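Ancestral D-type dye decolorizing peroxidase (Geotrichum candidum, PDB 7ANV) probably uses its haem to oxidise dyes and other substrates at the expense of hydrogen peroxide, as dye-decolorizing peroxidases do. Local coordinates at residues Lys253-Val258 against Lys387-Leu392. Numbering follows the deposited sequence.
Sequences KLQQLV and KHDRGL. With HEM (protoporphyrin IX containing Fe), chain B; SO4 (sulfate ion), chain D; SO4 (sulfate ion), chain G.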
ATOM      1  N   LYS A 253      -8.690  -0.030  -3.495  1.00 17.92           N
ATOM      2  CA  LYS A 253      -8.663  -0.018  -4.970  1.00 18.38           C
ATOM      3  C   LYS A 253      -8.453   1.424  -5.423  1.00 17.55           C
ATOM      4  O   LYS A 253      -9.344   2.270  -5.191  1.00 18.52           O
ATOM      5  CB  LYS A 253      -9.938  -0.626  -5.552  1.00 19.29           C
ATOM      6  CG  LYS A 253      -9.909  -0.659  -7.063  1.00 20.47           C
ATOM      7  CD  LYS A 253     -11.190  -1.136  -7.728  1.00 21.48           C
ATOM      8  CE  LYS A 253     -11.077  -0.876  -9.215  1.00 22.65           C
ATOM      9  NZ  LYS A 253     -12.304  -1.232  -9.969  1.00 23.33           N
ATOM     10  N   LEU A 254      -7.284   1.723  -5.977  1.00 17.85           N
ATOM     11  CA  LEU A 254      -6.894   3.105  -6.343  1.00 18.72           C
ATOM     12  C   LEU A 254      -6.742   3.147  -7.873  1.00 19.47           C
ATOM     13  O   LEU A 254      -5.726   2.672  -8.425  1.00 20.38           O
ATOM     14  CB  LEU A 254      -5.596   3.513  -5.655  1.00 19.27           C
ATOM     15  CG  LEU A 254      -5.656   3.420  -4.144  1.00 19.24           C
ATOM     16  CD1 LEU A 254      -4.303   3.790  -3.526  1.00 19.41           C
ATOM     17  CD2 LEU A 254      -6.787   4.288  -3.589  1.00 21.08           C
ATOM     18  N   GLN A 255      -7.749   3.713  -8.521  1.00 19.96           N
ATOM     19  CA  GLN A 255      -7.726   3.886  -9.992  1.00 20.55           C
ATOM     20  C   GLN A 255      -6.664   4.930 -10.361  1.00 20.08           C
ATOM     21  O   GLN A 255      -6.605   5.978  -9.683  1.00 20.38           O
ATOM     22  CB  GLN A 255      -9.098   4.331 -10.462  1.00 22.13           C
ATOM     23  CG  GLN A 255      -9.120   4.477 -11.969  1.00 23.41           C
ATOM     24  CD  GLN A 255     -10.411   5.040 -12.481  1.00 27.44           C
ATOM     25  OE1 GLN A 255     -11.321   5.359 -11.718  1.00 29.58           O
ATOM     26  NE2 GLN A 255     -10.482   5.181 -13.802  1.00 28.45           N
ATOM     27  N   GLN A 256      -5.870   4.697 -11.409  1.00 19.89           N
ATOM     28  CA  GLN A 256      -4.846   5.657 -11.872  1.00 20.14           C
ATOM     29  C   GLN A 256      -5.209   6.194 -13.253  1.00 21.06           C
ATOM     30  O   GLN A 256      -5.633   5.416 -14.102  1.00 21.34           O
ATOM     31  CB  GLN A 256      -3.468   5.005 -11.859  1.00 19.77           C
ATOM     32  CG  GLN A 256      -2.985   4.768 -10.435  1.00 19.70           C
ATOM     33  CD  GLN A 256      -1.721   3.963 -10.402  1.00 20.46           C
ATOM     34  OE1 GLN A 256      -1.708   2.760 -10.148  1.00 21.54           O
ATOM     35  NE2 GLN A 256      -0.623   4.650 -10.644  1.00 20.99           N
ATOM     36  N   LEU A 257      -5.047   7.506 -13.426  1.00 22.10           N
ATOM     37  CA  LEU A 257      -5.336   8.215 -14.696  1.00 23.65           C
ATOM     38  C   LEU A 257      -3.977   8.545 -15.321  1.00 22.85           C
ATOM     39  O   LEU A 257      -3.395   9.614 -15.040  1.00 21.98           O
ATOM     40  CB  LEU A 257      -6.145   9.474 -14.373  1.00 25.42           C
ATOM     41  CG  LEU A 257      -7.477   9.223 -13.670  1.00 27.28           C
ATOM     42  CD1 LEU A 257      -8.200  10.556 -13.473  1.00 29.52           C
ATOM     43  CD2 LEU A 257      -8.338   8.241 -14.423  1.00 28.65           C
ATOM     44  N   VAL A 258      -3.434   7.577 -16.066  1.00 22.18           N
ATOM     45  CA  VAL A 258      -2.020   7.598 -16.516  1.00 21.12           C
ATOM     46  C   VAL A 258      -1.808   8.665 -17.587  1.00 21.42           C
ATOM     47  O   VAL A 258      -0.935   9.538 -17.445  1.00 20.05           O
ATOM     48  CB  VAL A 258      -1.553   6.178 -16.891  1.00 21.04           C
ATOM     49  CG1 VAL A 258      -0.126   6.173 -17.401  1.00 21.34           C
ATOM     50  CG2 VAL A 258      -1.666   5.279 -15.664  1.00 21.19           C
ATOM     51  N   LYS A 387      -9.397   5.679 -20.906  1.00 28.16           N
ATOM     52  CA  LYS A 387     -10.597   4.930 -21.352  1.00 30.29           C
ATOM     53  C   LYS A 387     -10.797   3.668 -20.504  1.00 29.83           C
ATOM     54  O   LYS A 387     -11.939   3.235 -20.381  1.00 33.99           O
ATOM     55  CB  LYS A 387     -10.489   4.677 -22.858  1.00 32.63           C
ATOM     56  CG  LYS A 387     -10.403   5.944 -23.695  1.00 36.03           C
ATOM     57  CD  LYS A 387     -10.292   5.700 -25.216  1.00 37.20           C
ATOM     58  CE  LYS A 387     -11.601   5.337 -25.891  1.00 40.21           C
ATOM     59  NZ  LYS A 387     -11.572   5.741 -27.322  1.00 41.72           N
ATOM     60  N   HIS A 388      -9.754   3.095 -19.901  1.00 27.71           N
ATOM     61  CA  HIS A 388      -9.806   1.754 -19.280  1.00 26.83           C
ATOM     62  C   HIS A 388      -9.472   1.867 -17.793  1.00 25.40           C
ATOM     63  O   HIS A 388      -8.671   2.753 -17.431  1.00 23.94           O
ATOM     64  CB  HIS A 388      -8.880   0.800 -20.029  1.00 28.07           C
ATOM     65  CG  HIS A 388      -9.280   0.672 -21.456  1.00 30.10           C
ATOM     66  ND1 HIS A 388     -10.460   0.078 -21.812  1.00 31.09           N
ATOM     67  CD2 HIS A 388      -8.721   1.144 -22.595  1.00 31.29           C
ATOM     68  CE1 HIS A 388     -10.606   0.163 -23.129  1.00 33.04           C
ATOM     69  NE2 HIS A 388      -9.546   0.793 -23.628  1.00 32.40           N
ATOM     70  N   ASP A 389     -10.086   1.012 -16.981  1.00 25.23           N
ATOM     71  CA  ASP A 389      -9.855   0.977 -15.512  1.00 24.93           C
ATOM     72  C   ASP A 389      -8.505   0.292 -15.283  1.00 23.81           C
ATOM     73  O   ASP A 389      -8.337  -0.865 -15.732  1.00 24.47           O
ATOM     74  CB  ASP A 389     -11.003   0.248 -14.812  1.00 24.94           C
ATOM     75  CG  ASP A 389     -11.002   0.329 -13.296  1.00 25.24           C
ATOM     76  OD1 ASP A 389     -10.299   1.215 -12.744  1.00 24.21           O
ATOM     77  OD2 ASP A 389     -11.670  -0.554 -12.678  1.00 25.61           O
ATOM     78  N   ARG A 390      -7.596   0.996 -14.624  1.00 22.38           N
ATOM     79  CA  ARG A 390      -6.268   0.464 -14.239  1.00 21.18           C
ATOM     80  C   ARG A 390      -5.828   1.224 -13.004  1.00 19.87           C
ATOM     81  O   ARG A 390      -6.362   2.317 -12.748  1.00 19.99           O
ATOM     82  CB  ARG A 390      -5.236   0.645 -15.347  1.00 21.94           C
ATOM     83  CG  ARG A 390      -4.951   2.097 -15.710  1.00 22.11           C
ATOM     84  CD  ARG A 390      -3.805   2.226 -16.697  1.00 22.32           C
ATOM     85  NE  ARG A 390      -4.168   1.588 -17.954  1.00 23.24           N
ATOM     86  CZ  ARG A 390      -4.942   2.101 -18.894  1.00 24.35           C
ATOM     87  NH1 ARG A 390      -5.497   3.289 -18.728  1.00 24.41           N
ATOM     88  NH2 ARG A 390      -5.231   1.380 -19.969  1.00 24.95           N
ATOM     89  N   GLY A 391      -4.918   0.643 -12.256  1.00 19.55           N
ATOM     90  CA  GLY A 391      -4.385   1.327 -11.061  1.00 19.05           C
ATOM     91  C   GLY A 391      -3.671   0.360 -10.166  1.00 18.28           C
ATOM     92  O   GLY A 391      -2.908  -0.498 -10.655  1.00 18.80           O
ATOM     93  N   LEU A 392      -3.805   0.603  -8.876  1.00 18.45           N
ATOM     94  CA  LEU A 392      -3.100  -0.140  -7.823  1.00 17.59           C
ATOM     95  C   LEU A 392      -4.133  -0.777  -6.906  1.00 17.67           C
ATOM     96  O   LEU A 392      -5.036  -0.066  -6.431  1.00 18.45           O
ATOM     97  CB  LEU A 392      -2.214   0.842  -7.055  1.00 18.12           C
ATOM     98  CG  LEU A 392      -1.328   0.177  -5.997  1.00 18.18           C
ATOM     99  CD1 LEU A 392      -0.308  -0.772  -6.613  1.00 18.91           C
ATOM    100  CD2 LEU A 392      -0.633   1.251  -5.176  1.00 17.77           C
TER
HETATM  101  CHA HEM B 601       6.391   4.216  -1.781  1.00 15.84           C
HETATM  102  CHB HEM B 601       3.581   4.811  -5.682  1.00 18.28           C
HETATM  103  CHC HEM B 601      -0.376   4.769  -2.785  1.00 16.89           C
HETATM  104  CHD HEM B 601       2.529   4.579   1.090  1.00 16.42           C
HETATM  105  C1A HEM B 601       5.953   4.367  -3.084  1.00 16.44           C
HETATM  106  C2A HEM B 601       6.796   4.386  -4.222  1.00 17.24           C
HETATM  107  C3A HEM B 601       6.016   4.572  -5.320  1.00 17.77           C
HETATM  108  C4A HEM B 601       4.670   4.638  -4.866  1.00 16.97           C
HETATM  109  CMA HEM B 601       6.468   4.639  -6.770  1.00 18.06           C
HETATM  110  CAA HEM B 601       8.319   4.304  -4.228  1.00 19.14           C
HETATM  111  CBA HEM B 601       8.896   2.910  -4.060  1.00 19.61           C
HETATM  112  CGA HEM B 601       9.446   2.629  -2.691  1.00 23.71           C
HETATM  113  O1A HEM B 601      10.065   3.446  -1.985  1.00 30.60           O
HETATM  114  O2A HEM B 601       9.300   1.527  -2.269  1.00 28.05           O
HETATM  115  C1B HEM B 601       2.255   4.846  -5.211  1.00 18.15           C
HETATM  116  C2B HEM B 601       1.112   4.940  -6.068  1.00 17.65           C
HETATM  117  C3B HEM B 601      -0.003   4.909  -5.283  1.00 17.94           C
HETATM  118  C4B HEM B 601       0.487   4.789  -3.882  1.00 16.50           C
HETATM  119  CMB HEM B 601       1.123   5.060  -7.567  1.00 19.87           C
HETATM  120  CAB HEM B 601      -1.441   4.926  -5.638  1.00 18.31           C
HETATM  121  CBB HEM B 601      -1.952   4.561  -6.840  1.00 19.31           C
HETATM  122  C1C HEM B 601       0.067   4.741  -1.454  1.00 16.12           C
HETATM  123  C2C HEM B 601      -0.740   4.825  -0.309  1.00 17.10           C
HETATM  124  C3C HEM B 601       0.109   4.803   0.783  1.00 17.26           C
HETATM  125  C4C HEM B 601       1.434   4.690   0.285  1.00 15.89           C
HETATM  126  CMC HEM B 601      -2.259   4.922  -0.308  1.00 17.67           C
HETATM  127  CAC HEM B 601      -0.172   4.887   2.218  1.00 16.52           C
HETATM  128  CBC HEM B 601      -1.276   5.438   2.702  1.00 18.23           C
HETATM  129  C1D HEM B 601       3.815   4.402   0.579  1.00 15.89           C
HETATM  130  C2D HEM B 601       4.946   4.187   1.498  1.00 15.68           C
HETATM  131  C3D HEM B 601       6.022   4.105   0.686  1.00 16.54           C
HETATM  132  C4D HEM B 601       5.535   4.267  -0.702  1.00 15.61           C
HETATM  133  CMD HEM B 601       4.977   4.070   3.018  1.00 15.52           C
HETATM  134  CAD HEM B 601       7.455   3.878   1.118  1.00 16.94           C
HETATM  135  CBD HEM B 601       8.163   5.173   1.552  1.00 17.79           C
HETATM  136  CGD HEM B 601       9.529   4.895   2.104  1.00 18.51           C
HETATM  137  O1D HEM B 601      10.458   5.626   1.673  1.00 17.56           O
HETATM  138  O2D HEM B 601       9.725   4.018   2.983  1.00 17.74           O
HETATM  139  NA  HEM B 601       4.633   4.515  -3.490  1.00 17.15           N
HETATM  140  NB  HEM B 601       1.835   4.741  -3.941  1.00 17.07           N
HETATM  141  NC  HEM B 601       1.395   4.707  -1.088  1.00 17.20           N
HETATM  142  ND  HEM B 601       4.192   4.486  -0.719  1.00 14.43           N
HETATM  143 FE   HEM B 601       3.078   4.662  -2.283  1.00 17.12          FE
HETATM  144  S   SO4 D 603     -12.187  -1.446 -19.054  1.00 42.97           S
HETATM  145  O1  SO4 D 603     -10.888  -2.067 -19.047  1.00 44.20           O
HETATM  146  O2  SO4 D 603     -12.304  -0.489 -17.985  1.00 39.65           O
HETATM  147  O3  SO4 D 603     -12.413  -0.784 -20.323  1.00 44.50           O
HETATM  148  O4  SO4 D 603     -13.192  -2.461 -18.860  1.00 52.09           O
HETATM  149  S   SO4 G 606      -9.020   1.991 -26.907  1.00 41.77           S
HETATM  150  O1  SO4 G 606      -8.339   2.664 -25.816  1.00 36.93           O
HETATM  151  O2  SO4 G 606      -8.050   1.341 -27.754  1.00 40.27           O
HETATM  152  O3  SO4 G 606      -9.927   0.989 -26.378  1.00 42.02           O
HETATM  153  O4  SO4 G 606      -9.770   2.977 -27.653  1.00 40.05           O
HETATM  154  O   HOH W   1      -8.129   3.997 -15.045  1.00 23.49           O
HETATM  155  O   HOH W   2     -12.339   2.705 -11.498  1.00 43.37           O
HETATM  156  O   HOH W   3      -0.172   0.627 -10.404  1.00 18.25           O
HETATM  157  O   HOH W   4      -5.290   5.483 -16.806  1.00 20.94           O
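L254 and L392 form a hydrogen-bonded antiparallel pair where strands 247-256 and 391-398 meet, the central two of a four-stranded sheet in the haem-bearing half of this ferredoxin-like (dimeric α+β barrel) fold. L254 N gives its hydrogen to L392 O at 2.9 Å, and L392 N returns a bond to L254 O; two residues further along, Q256 N reaches R390 O at 2.8 Å. Between them, G391 pairs with Q255 at a CA-CA distance of 4.3 Å, so close that a side chain on it would run into L254 O, and its CA donates a CA-H···O contact to that oxygen.

Three side chains turn to the haem. L254 CD1 touches the vinyl carbon CAB, L392 CD2 rests 3.7 Å from the pyrrole carbon C3B, and the extended Q256 packs its CD against vinyl CBB. Q256 OE1 takes a bond from a water that also serves G391 O, while NE2 binds E193; an alanine here would probably leave that water and E193 without this partner and open a gap beside the vinyl group.

On the side away from the haem, charge takes over. K253, fully extended with CG anti to its backbone N (chi1 -178°), meets D389 tip to tip and also pairs with D132, while D389 OD1 is held by Y372. The salt bridge places K253 NZ 2.9 Å from D389 OD2, on the syn lone pair.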